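Local atomic coordinates of glucose-6-phosphate 1-dehydrogenase (Mycobacterium avium, PDB entry 4LGV), a protein that probably catalyses the NADP-linked oxidation of glucose 6-phosphate to 6-phosphogluconolactone, the entry step of the pentose phosphate pathway. Residues D220-I225 with W328-V333; E224-M229 with R351-H356; P334-A339 with H472-W477; E370-V375 with L386-Q391. All coordinates share one frame; numbering follows the deposited sequence.

Contact 1: D220-I225 with W328-V333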
# COMPACT_ATOMS: atom_id res chain seq x y z
N ASP A 220 0.03 2.43 8.46
CA ASP A 220 -1.12 2.05 7.66
C ASP A 220 -1.73 0.80 8.26
O ASP A 220 -2.94 0.54 8.05
CB ASP A 220 -0.75 1.80 6.18
CG ASP A 220 -0.34 3.08 5.44
OD1 ASP A 220 -0.66 4.19 5.88
OD2 ASP A 220 0.27 2.96 4.35
N SER A 221 -0.94 0.03 9.01
CA SER A 221 -1.49 -1.14 9.67
C SER A 221 -1.57 -0.98 11.17
O SER A 221 -2.43 -1.57 11.80
CB SER A 221 -0.71 -2.43 9.26
OG SER A 221 -0.90 -2.78 7.89
N ILE A 222 -0.61 -0.26 11.76
CA ILE A 222 -0.44 -0.22 13.22
C ILE A 222 -1.12 1.03 13.74
O ILE A 222 -0.86 2.12 13.23
CB ILE A 222 1.03 -0.14 13.63
CG1 ILE A 222 1.84 -1.35 13.17
CG2 ILE A 222 1.18 0.04 15.11
CD1 ILE A 222 1.26 -2.68 13.55
N SER A 223 -2.00 0.87 14.72
CA SER A 223 -2.70 2.04 15.32
C SER A 223 -2.06 2.57 16.58
O SER A 223 -2.14 3.75 16.84
CB SER A 223 -4.17 1.78 15.63
OG SER A 223 -4.24 0.81 16.66
N GLU A 224 -1.37 1.73 17.30
CA GLU A 224 -0.89 2.08 18.60
C GLU A 224 0.18 1.11 19.07
O GLU A 224 0.10 -0.08 18.75
CB GLU A 224 -2.08 2.02 19.57
CG GLU A 224 -1.83 2.48 20.97
CD GLU A 224 -3.14 2.84 21.68
OE1 GLU A 224 -3.25 2.69 22.94
OE2 GLU A 224 -4.07 3.25 20.98
N ILE A 225 1.10 1.59 19.90
CA ILE A 225 2.14 0.76 20.47
C ILE A 225 2.19 0.90 21.99
O ILE A 225 2.12 2.01 22.49
CB ILE A 225 3.51 1.16 19.89
CG1 ILE A 225 3.51 0.94 18.37
CG2 ILE A 225 4.60 0.30 20.50
CD1 ILE A 225 4.74 1.35 17.64
N TRP A 328 7.30 9.55 8.41
CA TRP A 328 6.42 8.90 7.44
C TRP A 328 5.91 7.54 7.89
O TRP A 328 4.83 7.12 7.50
CB TRP A 328 7.10 8.74 6.10
CG TRP A 328 7.24 10.01 5.31
CD1 TRP A 328 6.91 11.26 5.71
CD2 TRP A 328 7.80 10.15 3.99
NE1 TRP A 328 7.22 12.17 4.73
CE2 TRP A 328 7.76 11.50 3.66
CE3 TRP A 328 8.31 9.25 3.06
CZ2 TRP A 328 8.22 11.99 2.43
CZ3 TRP A 328 8.79 9.73 1.84
CH2 TRP A 328 8.75 11.08 1.53
N ARG A 329 6.70 6.82 8.69
CA ARG A 329 6.34 5.44 9.07
C ARG A 329 5.39 5.42 10.25
O ARG A 329 4.49 4.58 10.29
CB ARG A 329 7.56 4.64 9.41
CG ARG A 329 7.28 3.16 9.65
CD ARG A 329 8.56 2.36 9.89
NE ARG A 329 9.31 2.29 8.65
CZ ARG A 329 9.10 1.40 7.70
NH1 ARG A 329 8.13 0.48 7.80
NH2 ARG A 329 9.82 1.45 6.61
N TRP A 330 5.53 6.37 11.17
CA TRP A 330 4.83 6.29 12.45
C TRP A 330 3.94 7.51 12.86
O TRP A 330 3.32 7.46 13.91
CB TRP A 330 5.84 6.02 13.58
CG TRP A 330 6.64 4.76 13.38
CD1 TRP A 330 7.98 4.67 13.11
CD2 TRP A 330 6.17 3.40 13.45
NE1 TRP A 330 8.35 3.36 13.01
CE2 TRP A 330 7.26 2.57 13.24
CE3 TRP A 330 4.91 2.83 13.68
CZ2 TRP A 330 7.15 1.20 13.20
CZ3 TRP A 330 4.79 1.46 13.66
CH2 TRP A 330 5.91 0.65 13.43
N ALA A 331 3.84 8.53 12.04
CA ALA A 331 3.10 9.74 12.46
C ALA A 331 1.68 9.36 12.88
O ALA A 331 1.02 8.57 12.20
CB ALA A 331 3.04 10.78 11.36
N GLY A 332 1.24 9.95 13.99
CA GLY A 332 -0.13 9.73 14.49
C GLY A 332 -0.32 8.44 15.31
O GLY A 332 -1.45 8.19 15.80
N VAL A 333 0.73 7.62 15.46
CA VAL A 333 0.62 6.38 16.20
C VAL A 333 1.04 6.69 17.63
O VAL A 333 2.21 6.91 17.86
CB VAL A 333 1.51 5.29 15.59
CG1 VAL A 333 1.57 4.07 16.48
CG2 VAL A 333 1.03 4.91 14.21
O HOH W 1 -3.21 5.76 15.12

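Contact 2: E224-M229 with R351-H356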
# COMPACT_ATOMS: atom_id res chain seq x y z
N GLU A 224 -1.37 1.73 17.30
CA GLU A 224 -0.89 2.08 18.60
C GLU A 224 0.18 1.11 19.07
O GLU A 224 0.10 -0.08 18.75
CB GLU A 224 -2.08 2.02 19.57
CG GLU A 224 -1.83 2.48 20.97
CD GLU A 224 -3.14 2.84 21.68
OE1 GLU A 224 -3.25 2.69 22.94
OE2 GLU A 224 -4.07 3.25 20.98
N ILE A 225 1.10 1.59 19.90
CA ILE A 225 2.14 0.76 20.47
C ILE A 225 2.19 0.90 21.99
O ILE A 225 2.12 2.01 22.49
CB ILE A 225 3.51 1.16 19.89
CG1 ILE A 225 3.51 0.94 18.37
CG2 ILE A 225 4.60 0.30 20.50
CD1 ILE A 225 4.74 1.35 17.64
N HIS A 226 2.30 -0.22 22.71
CA HIS A 226 2.48 -0.21 24.18
C HIS A 226 3.76 -0.94 24.53
O HIS A 226 3.98 -2.08 24.09
CB HIS A 226 1.38 -0.94 24.92
CG HIS A 226 0.06 -0.26 24.88
ND1 HIS A 226 -1.05 -0.79 25.51
CD2 HIS A 226 -0.36 0.85 24.24
CE1 HIS A 226 -2.08 0.01 25.31
NE2 HIS A 226 -1.70 1.00 24.52
N ILE A 227 4.61 -0.28 25.28
CA ILE A 227 5.84 -0.87 25.76
C ILE A 227 5.76 -1.05 27.27
O ILE A 227 5.49 -0.09 28.00
CB ILE A 227 7.03 0.02 25.41
CG1 ILE A 227 7.21 0.00 23.89
CG2 ILE A 227 8.26 -0.48 26.12
CD1 ILE A 227 8.32 0.90 23.37
N THR A 228 5.91 -2.27 27.73
CA THR A 228 5.81 -2.59 29.15
C THR A 228 7.11 -3.19 29.60
O THR A 228 7.58 -4.17 29.03
CB THR A 228 4.69 -3.61 29.41
OG1 THR A 228 3.42 -3.05 29.08
CG2 THR A 228 4.69 -4.03 30.88
N MET A 229 7.70 -2.59 30.63
CA MET A 229 8.82 -3.20 31.32
C MET A 229 8.48 -3.38 32.80
O MET A 229 8.45 -2.43 33.56
CB MET A 229 10.07 -2.35 31.23
CG MET A 229 11.10 -2.98 32.16
SD MET A 229 12.67 -2.20 32.00
CE MET A 229 13.59 -3.29 33.06
N ARG A 351 4.05 -4.22 22.40
CA ARG A 351 2.78 -4.73 21.90
C ARG A 351 2.27 -3.77 20.87
O ARG A 351 2.03 -2.62 21.15
CB ARG A 351 1.75 -4.87 23.04
CG ARG A 351 0.39 -5.39 22.62
CD ARG A 351 -0.46 -5.67 23.82
NE ARG A 351 0.07 -6.79 24.58
CZ ARG A 351 -0.35 -8.04 24.49
NH1 ARG A 351 -1.33 -8.34 23.68
NH2 ARG A 351 0.24 -8.97 25.23
N MET A 352 2.11 -4.24 19.64
CA MET A 352 1.68 -3.38 18.55
C MET A 352 0.25 -3.74 18.15
O MET A 352 -0.00 -4.89 17.78
CB MET A 352 2.64 -3.53 17.40
CG MET A 352 4.07 -3.23 17.80
SD MET A 352 5.14 -3.67 16.44
CE MET A 352 5.13 -2.05 15.74
N PHE A 353 -0.67 -2.78 18.27
CA PHE A 353 -2.07 -2.98 17.93
C PHE A 353 -2.29 -2.63 16.49
O PHE A 353 -1.88 -1.52 16.05
CB PHE A 353 -2.96 -2.04 18.75
CG PHE A 353 -2.98 -2.36 20.22
CD1 PHE A 353 -2.03 -1.83 21.06
CD2 PHE A 353 -3.91 -3.21 20.75
CE1 PHE A 353 -2.06 -2.07 22.43
CE2 PHE A 353 -3.94 -3.50 22.10
CZ PHE A 353 -3.01 -2.93 22.96
N LEU A 354 -2.93 -3.51 15.73
CA LEU A 354 -3.30 -3.15 14.34
C LEU A 354 -4.61 -2.43 14.30
O LEU A 354 -5.39 -2.60 15.20
CB LEU A 354 -3.41 -4.35 13.45
CG LEU A 354 -2.08 -4.88 12.92
CD1 LEU A 354 -1.31 -5.64 13.99
CD2 LEU A 354 -2.32 -5.78 11.74
N HIS A 355 -4.86 -1.61 13.28
CA HIS A 355 -6.22 -1.14 13.04
C HIS A 355 -7.11 -2.34 12.76
O HIS A 355 -6.65 -3.39 12.20
CB HIS A 355 -6.33 -0.22 11.78
CG HIS A 355 -5.46 0.98 11.84
ND1 HIS A 355 -5.79 2.09 12.59
CD2 HIS A 355 -4.26 1.26 11.27
CE1 HIS A 355 -4.85 3.00 12.49
NE2 HIS A 355 -3.90 2.52 11.70
N HIS A 356 -8.38 -2.17 13.06
CA HIS A 356 -9.40 -3.11 12.54
C HIS A 356 -9.45 -3.05 11.03
O HIS A 356 -9.07 -2.05 10.43
CB HIS A 356 -10.79 -2.83 13.11
CG HIS A 356 -10.99 -3.35 14.50
ND1 HIS A 356 -11.04 -4.70 14.81
CD2 HIS A 356 -11.17 -2.70 15.67
CE1 HIS A 356 -11.26 -4.85 16.11
NE2 HIS A 356 -11.31 -3.65 16.65

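Contact 3: P334-A339 with H472-W477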
# COMPACT_ATOMS: atom_id res chain seq x y z
N PRO A 334 0.11 6.71 18.59
CA PRO A 334 0.53 6.92 19.93
C PRO A 334 1.36 5.77 20.48
O PRO A 334 1.02 4.61 20.25
CB PRO A 334 -0.82 7.01 20.73
CG PRO A 334 -1.91 7.09 19.69
CD PRO A 334 -1.32 6.41 18.49
N ILE A 335 2.41 6.11 21.20
CA ILE A 335 3.28 5.16 21.82
C ILE A 335 3.22 5.34 23.34
O ILE A 335 3.56 6.39 23.86
CB ILE A 335 4.71 5.36 21.30
CG1 ILE A 335 4.72 5.24 19.77
CG2 ILE A 335 5.66 4.38 21.94
CD1 ILE A 335 6.02 5.61 19.09
N PHE A 336 2.74 4.32 24.04
CA PHE A 336 2.64 4.35 25.48
C PHE A 336 3.70 3.43 26.07
O PHE A 336 3.92 2.31 25.60
CB PHE A 336 1.23 3.93 25.95
CG PHE A 336 0.13 4.89 25.56
CD1 PHE A 336 -0.08 6.03 26.29
CD2 PHE A 336 -0.65 4.65 24.49
CE1 PHE A 336 -1.06 6.95 25.93
CE2 PHE A 336 -1.65 5.53 24.12
CZ PHE A 336 -1.87 6.69 24.85
N LEU A 337 4.30 3.90 27.15
CA LEU A 337 5.35 3.18 27.80
C LEU A 337 5.12 3.15 29.31
O LEU A 337 4.72 4.15 29.89
CB LEU A 337 6.63 3.89 27.48
CG LEU A 337 7.89 3.27 27.99
CD1 LEU A 337 9.01 3.69 27.05
CD2 LEU A 337 8.14 3.72 29.43
N ARG A 338 5.32 1.97 29.92
CA ARG A 338 5.25 1.83 31.36
C ARG A 338 6.38 0.94 31.82
O ARG A 338 6.72 -0.07 31.18
CB ARG A 338 3.92 1.28 31.82
CG ARG A 338 3.61 -0.12 31.38
CD ARG A 338 2.25 -0.58 31.88
NE ARG A 338 1.90 -1.86 31.26
CZ ARG A 338 0.87 -2.61 31.61
NH1 ARG A 338 0.06 -2.21 32.57
NH2 ARG A 338 0.65 -3.77 31.00
N ALA A 339 7.01 1.38 32.90
CA ALA A 339 8.12 0.64 33.50
C ALA A 339 8.07 0.79 35.02
O ALA A 339 7.79 1.87 35.53
CB ALA A 339 9.43 1.16 32.97
N HIS A 472 -6.98 6.37 28.27
CA HIS A 472 -8.44 6.38 28.35
C HIS A 472 -9.23 6.41 27.04
O HIS A 472 -10.14 5.60 26.87
CB HIS A 472 -8.97 7.39 29.46
CG HIS A 472 -9.70 8.59 28.93
ND1 HIS A 472 -11.08 8.68 28.86
CD2 HIS A 472 -9.22 9.76 28.48
CE1 HIS A 472 -11.40 9.87 28.37
NE2 HIS A 472 -10.29 10.54 28.13
N GLY A 473 -8.87 7.26 26.09
CA GLY A 473 -9.49 7.21 24.75
C GLY A 473 -8.81 6.25 23.75
O GLY A 473 -9.11 6.26 22.56
N ARG A 474 -7.93 5.38 24.24
CA ARG A 474 -7.11 4.49 23.37
C ARG A 474 -7.29 3.03 23.75
O ARG A 474 -8.35 2.67 24.23
CB ARG A 474 -5.65 4.92 23.50
CG ARG A 474 -5.43 6.33 22.96
CD ARG A 474 -5.70 6.15 21.43
NE ARG A 474 -5.54 7.29 20.55
CZ ARG A 474 -5.47 7.24 19.21
NH1 ARG A 474 -5.46 6.09 18.51
NH2 ARG A 474 -5.32 8.38 18.55
N HIS A 475 -6.29 2.19 23.50
CA HIS A 475 -6.38 0.77 23.87
C HIS A 475 -5.99 0.58 25.31
O HIS A 475 -5.00 1.13 25.75
CB HIS A 475 -5.47 -0.06 22.99
CG HIS A 475 -5.98 -0.18 21.60
ND1 HIS A 475 -6.95 -1.09 21.24
CD2 HIS A 475 -5.69 0.54 20.49
CE1 HIS A 475 -7.21 -0.95 19.96
NE2 HIS A 475 -6.46 0.03 19.47
N ALA A 476 -6.79 -0.19 26.03
CA ALA A 476 -6.45 -0.55 27.40
C ALA A 476 -5.12 -1.27 27.49
O ALA A 476 -4.74 -2.01 26.58
CB ALA A 476 -7.56 -1.40 28.00
N TRP A 477 -4.38 -1.05 28.57
CA TRP A 477 -3.22 -1.86 28.87
C TRP A 477 -3.67 -3.32 28.93
O TRP A 477 -4.62 -3.63 29.64
CB TRP A 477 -2.63 -1.49 30.20
CG TRP A 477 -2.00 -0.10 30.27
CD1 TRP A 477 -2.51 0.96 30.92
CD2 TRP A 477 -0.75 0.32 29.73
NE1 TRP A 477 -1.68 2.03 30.81
CE2 TRP A 477 -0.60 1.68 30.06
CE3 TRP A 477 0.21 -0.29 28.96
CZ2 TRP A 477 0.50 2.42 29.68
CZ3 TRP A 477 1.31 0.46 28.60
CH2 TRP A 477 1.45 1.78 28.99

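Contact 4: E370-V375 with L386-Q391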
# COMPACT_ATOMS: atom_id res chain seq x y z
N GLU A 370 -11.32 -7.42 19.95
CA GLU A 370 -10.03 -6.69 19.90
C GLU A 370 -9.35 -6.91 18.54
O GLU A 370 -9.45 -7.97 17.96
CB GLU A 370 -9.12 -7.16 21.01
CG GLU A 370 -9.65 -6.97 22.45
CD GLU A 370 -9.84 -5.50 22.85
OE1 GLU A 370 -9.20 -4.58 22.27
OE2 GLU A 370 -10.66 -5.27 23.77
N PRO A 371 -8.61 -5.91 18.06
CA PRO A 371 -7.95 -5.96 16.78
C PRO A 371 -6.76 -6.89 16.88
O PRO A 371 -6.36 -7.24 18.00
CB PRO A 371 -7.49 -4.51 16.56
CG PRO A 371 -7.37 -3.93 17.90
CD PRO A 371 -8.44 -4.60 18.73
N ASN A 372 -6.25 -7.32 15.75
CA ASN A 372 -5.04 -8.11 15.70
C ASN A 372 -3.90 -7.38 16.44
O ASN A 372 -3.87 -6.12 16.50
CB ASN A 372 -4.62 -8.36 14.25
CG ASN A 372 -5.59 -9.27 13.47
OD1 ASN A 372 -5.44 -9.40 12.27
ND2 ASN A 372 -6.50 -9.93 14.13
N GLN A 373 -2.98 -8.15 16.99
CA GLN A 373 -1.80 -7.60 17.67
C GLN A 373 -0.54 -8.38 17.35
O GLN A 373 -0.56 -9.59 17.20
CB GLN A 373 -2.04 -7.64 19.18
CG GLN A 373 -3.06 -6.62 19.61
CD GLN A 373 -3.56 -6.81 21.02
OE1 GLN A 373 -2.80 -6.86 21.97
NE2 GLN A 373 -4.87 -6.84 21.16
N ILE A 374 0.55 -7.66 17.25
CA ILE A 374 1.88 -8.24 17.17
C ILE A 374 2.55 -7.99 18.50
O ILE A 374 2.72 -6.85 18.87
CB ILE A 374 2.71 -7.58 16.09
CG1 ILE A 374 2.06 -7.84 14.72
CG2 ILE A 374 4.12 -8.13 16.09
CD1 ILE A 374 2.70 -7.06 13.59
N VAL A 375 2.91 -9.04 19.21
CA VAL A 375 3.55 -8.91 20.52
C VAL A 375 4.98 -9.43 20.49
O VAL A 375 5.22 -10.56 20.13
CB VAL A 375 2.77 -9.66 21.57
CG1 VAL A 375 3.30 -9.33 22.95
CG2 VAL A 375 1.29 -9.31 21.52
N LEU A 386 1.67 -13.50 17.48
CA LEU A 386 0.70 -12.84 16.63
C LEU A 386 -0.72 -13.22 17.13
O LEU A 386 -1.09 -14.39 17.12
CB LEU A 386 0.95 -13.24 15.19
CG LEU A 386 -0.03 -12.74 14.13
CD1 LEU A 386 -0.09 -11.22 14.00
CD2 LEU A 386 0.34 -13.31 12.76
N GLN A 387 -1.52 -12.23 17.51
CA GLN A 387 -2.91 -12.46 17.96
C GLN A 387 -3.91 -12.20 16.86
O GLN A 387 -3.97 -11.11 16.31
CB GLN A 387 -3.28 -11.56 19.12
CG GLN A 387 -2.38 -11.76 20.30
CD GLN A 387 -2.84 -11.01 21.53
OE1 GLN A 387 -3.93 -10.43 21.53
NE2 GLN A 387 -2.00 -10.98 22.57
N LEU A 388 -4.67 -13.22 16.53
CA LEU A 388 -5.68 -13.17 15.47
C LEU A 388 -7.00 -13.72 16.02
O LEU A 388 -7.07 -14.09 17.18
CB LEU A 388 -5.25 -14.05 14.29
CG LEU A 388 -3.91 -13.75 13.64
CD1 LEU A 388 -3.70 -14.73 12.47
CD2 LEU A 388 -3.82 -12.32 13.14
N SER A 389 -8.03 -13.73 15.19
CA SER A 389 -9.33 -14.23 15.58
C SER A 389 -9.78 -15.32 14.63
O SER A 389 -9.46 -15.27 13.45
CB SER A 389 -10.35 -13.09 15.62
OG SER A 389 -11.60 -13.61 15.97
N ALA A 390 -10.56 -16.29 15.14
CA ALA A 390 -10.99 -17.43 14.37
C ALA A 390 -12.39 -17.83 14.70
O ALA A 390 -12.84 -17.65 15.81
CB ALA A 390 -10.07 -18.60 14.64
N GLN A 391 -13.08 -18.37 13.70
CA GLN A 391 -14.44 -18.87 13.87
C GLN A 391 -14.43 -20.40 13.92
O GLN A 391 -13.81 -21.06 13.07
CB GLN A 391 -15.34 -18.41 12.72
CG GLN A 391 -16.77 -18.85 12.91
CD GLN A 391 -17.75 -18.34 11.84
OE1 GLN A 391 -17.55 -17.33 11.17
NE2 GLN A 391 -18.85 -19.04 11.74

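Contact 1: D220-I225 with W328-V333
V333 packs against the start of strand 222-230, and its two methyl groups divide the work. CG2 rests 3.5 Å from the carbonyl O of I222, while CG1, anti to the backbone N (chi1 171°), reaches on to E224 and lies 3.8 Å from its CA. A branched, compact valine suits this place because it touches backbone and side chains at once: the same CG1 also meets CG1 of I225 at 4.1 Å. Beside it the indole of W330, broad enough to reach two isoleucines from the loop, brings its outer corner to both. CB of I222 sits near the ring plane at the edge, 4.1 Å from W330 CZ3, and CD1 of I225 approaches that same CZ3 at 4.0 Å. The indole nitrogen turns to the carbonyl of A264. This apolar side is the dense one. On the other side the link is looser and wet: one water lies within hydrogen-bonding distance of S223 O (2.9 Å) and G332 O (3.1 Å). G332 is the third residue of the type II turn from W330 to V333, and its positive phi (82°) is one that glycine adopts easily; V333 N closes the turn on W330 O. S223 and E224 both face F353, forming a classic beta bulge. The turn leads into strand 335-340 on one flank of strand 222-230, with strand 347-354, whose M352 also touches W330, on the other.

Contact 2: E224-M229 with R351-H356
The imidazole of H226 carries the edge of the F353 ring on one face: CE1 of F353 stands over the centre of the imidazole, 3.5 Å from H226 ND1. The planes are 66° apart, so this is an edge-to-face (T-shaped) pair. Round the edge of the phenyl ring, near its plane, lies E224 O as well, 3.6 Å from F353 CD1. H475, from the C-terminal loop, stacks on F353, and W477 of that loop meets the H226 ring with planes at about 50°. A histidine suits this place because it offers F353 a flat face while its NE2 donates to E224 OE1 within the same strand, over 2.8 Å. The carboxylate is met on its anti side, and the extended glutamate chain, with CG anti to the backbone N (chi1 -175°), carries it to the NE2 end of the ring. This bond restrains the rotation of the imidazole. The same OE1 accepts from H475 N. All this rests on an antiparallel pairing of central strands in the mixed sheet of the C-terminal domain. E224 with F353 and H226 with R351 are hydrogen-bonded pairs: F353 N reaches E224 O at 2.8 Å, and H226 and R351 exchange two bonds, R351 N to H226 O being 2.7 Å. Between them I225 and M352 form a non-hydrogen-bonded pair on the opposite, apolar face. Their side chains run side by side, and the flexible, unbranched methionine brings CE to 3.9 Å from I225 CD1. The guanidinium of R351 leads away, to E349 in a salt bridge and Q373 in a hydrogen bond.

Contact 3: P334-A339 with H472-W477
P334 opens the contact by setting its ring against the side chain of R474: CG lies 3.6 Å from R474 CZ, over the centre of one face of the guanidinium. A proline, rigid and apolar, offers a firm surface to that flat face. At F336 the CG of R474 meets the edge of the ring, 4.0 Å from F336 CE2, and the arginine's bend at chi2 (-66°) lets one side chain serve both residues. Nearer its backbone, F336 CB touches W477 CH2 at 3.7 Å. R338 then lies flat over the indole of W477. Its CG takes the crowded position between backbone N and carbonyl carbon (chi1 65°), from which the extended chain runs over the face of the indole, antiparallel to the tryptophan side chain: CD stands 3.6 Å from the centroid of the six-membered ring in a CH-pi contact, and NE is 3.3 Å from W477 CE3. Guanidinium and indole planes are only 15° apart. Arginine suits this place because it can cover the indole and still use NE, which donates to T228 OG1; W477 NE1 bonds A467 O. The loop after helix 466-470 covers the sheet face carrying F336 and R338, L337 points to helix 246-264 on the other, and strands 222-230 and 318-323 flank strand 335-340.

Contact 4: E370-V375 with L386-Q391
Q373 and Q387 stand opposite each other on one face of the sheet, their chains crossing at a slant with the amide planes 39° apart. The two long chains lie in contact, and the amide of Q373 finds its polar partner in R351, whose NH1 bonds OE1. Beneath them the backbones are joined twice: Q387 N donates to Q373 O over 2.8 Å, and the return bond from Q373 N meets Q387 O on a lone pair at 3.2 Å. Such a hydrogen-bonded pair is what an antiparallel beta hairpin provides, here strands 373-379 and 383-392, whose parts 373-375 and 386-391 run at 155° to each other. The next pair, I374 with L386, is non-hydrogen-bonded and turns to the other face, where I374 CG1 meets L386 CD1 at 4.1 Å. Aliphatic side chains suit this buried face, where L386 also packs on L386 of the fourth subunit. N372, just before the strand, lies across L388, its CG 3.5 Å from L388 CD2. With CG anti to the carbonyl carbon (chi1 -67°), its amide is carried toward the subunit interface. There OD1 accepts from A212 N and ND2 donates to N210 OD1, both of the fourth subunit; S389 OG bonds Y205 OH of the same subunit.

Overall arrangement
All four contacts reach the mixed sheet of the C-terminal domain and lie on the same side of the chain's centre. Strand 222-230 serves contacts 1 and 2, whose centres are about 10 Å apart; it is flanked by strand 335-340 of contact 3, centred about 8 Å from contact 2, and by strand 347-354 of contact 2. Beyond the latter comes the hairpin of contact 4, its centre about 12 Å from that of contact 2 and 18 Å from that of contact 3. Along the chain contact 1 closes before contacts 3 and 4 open, contacts 2 and 3 alternate, and contact 4 is nested within contact 3. Contact 3 brings the C-terminal loop back onto the sheet, and contacts 1, 2 and 4 touch the fourth subunit.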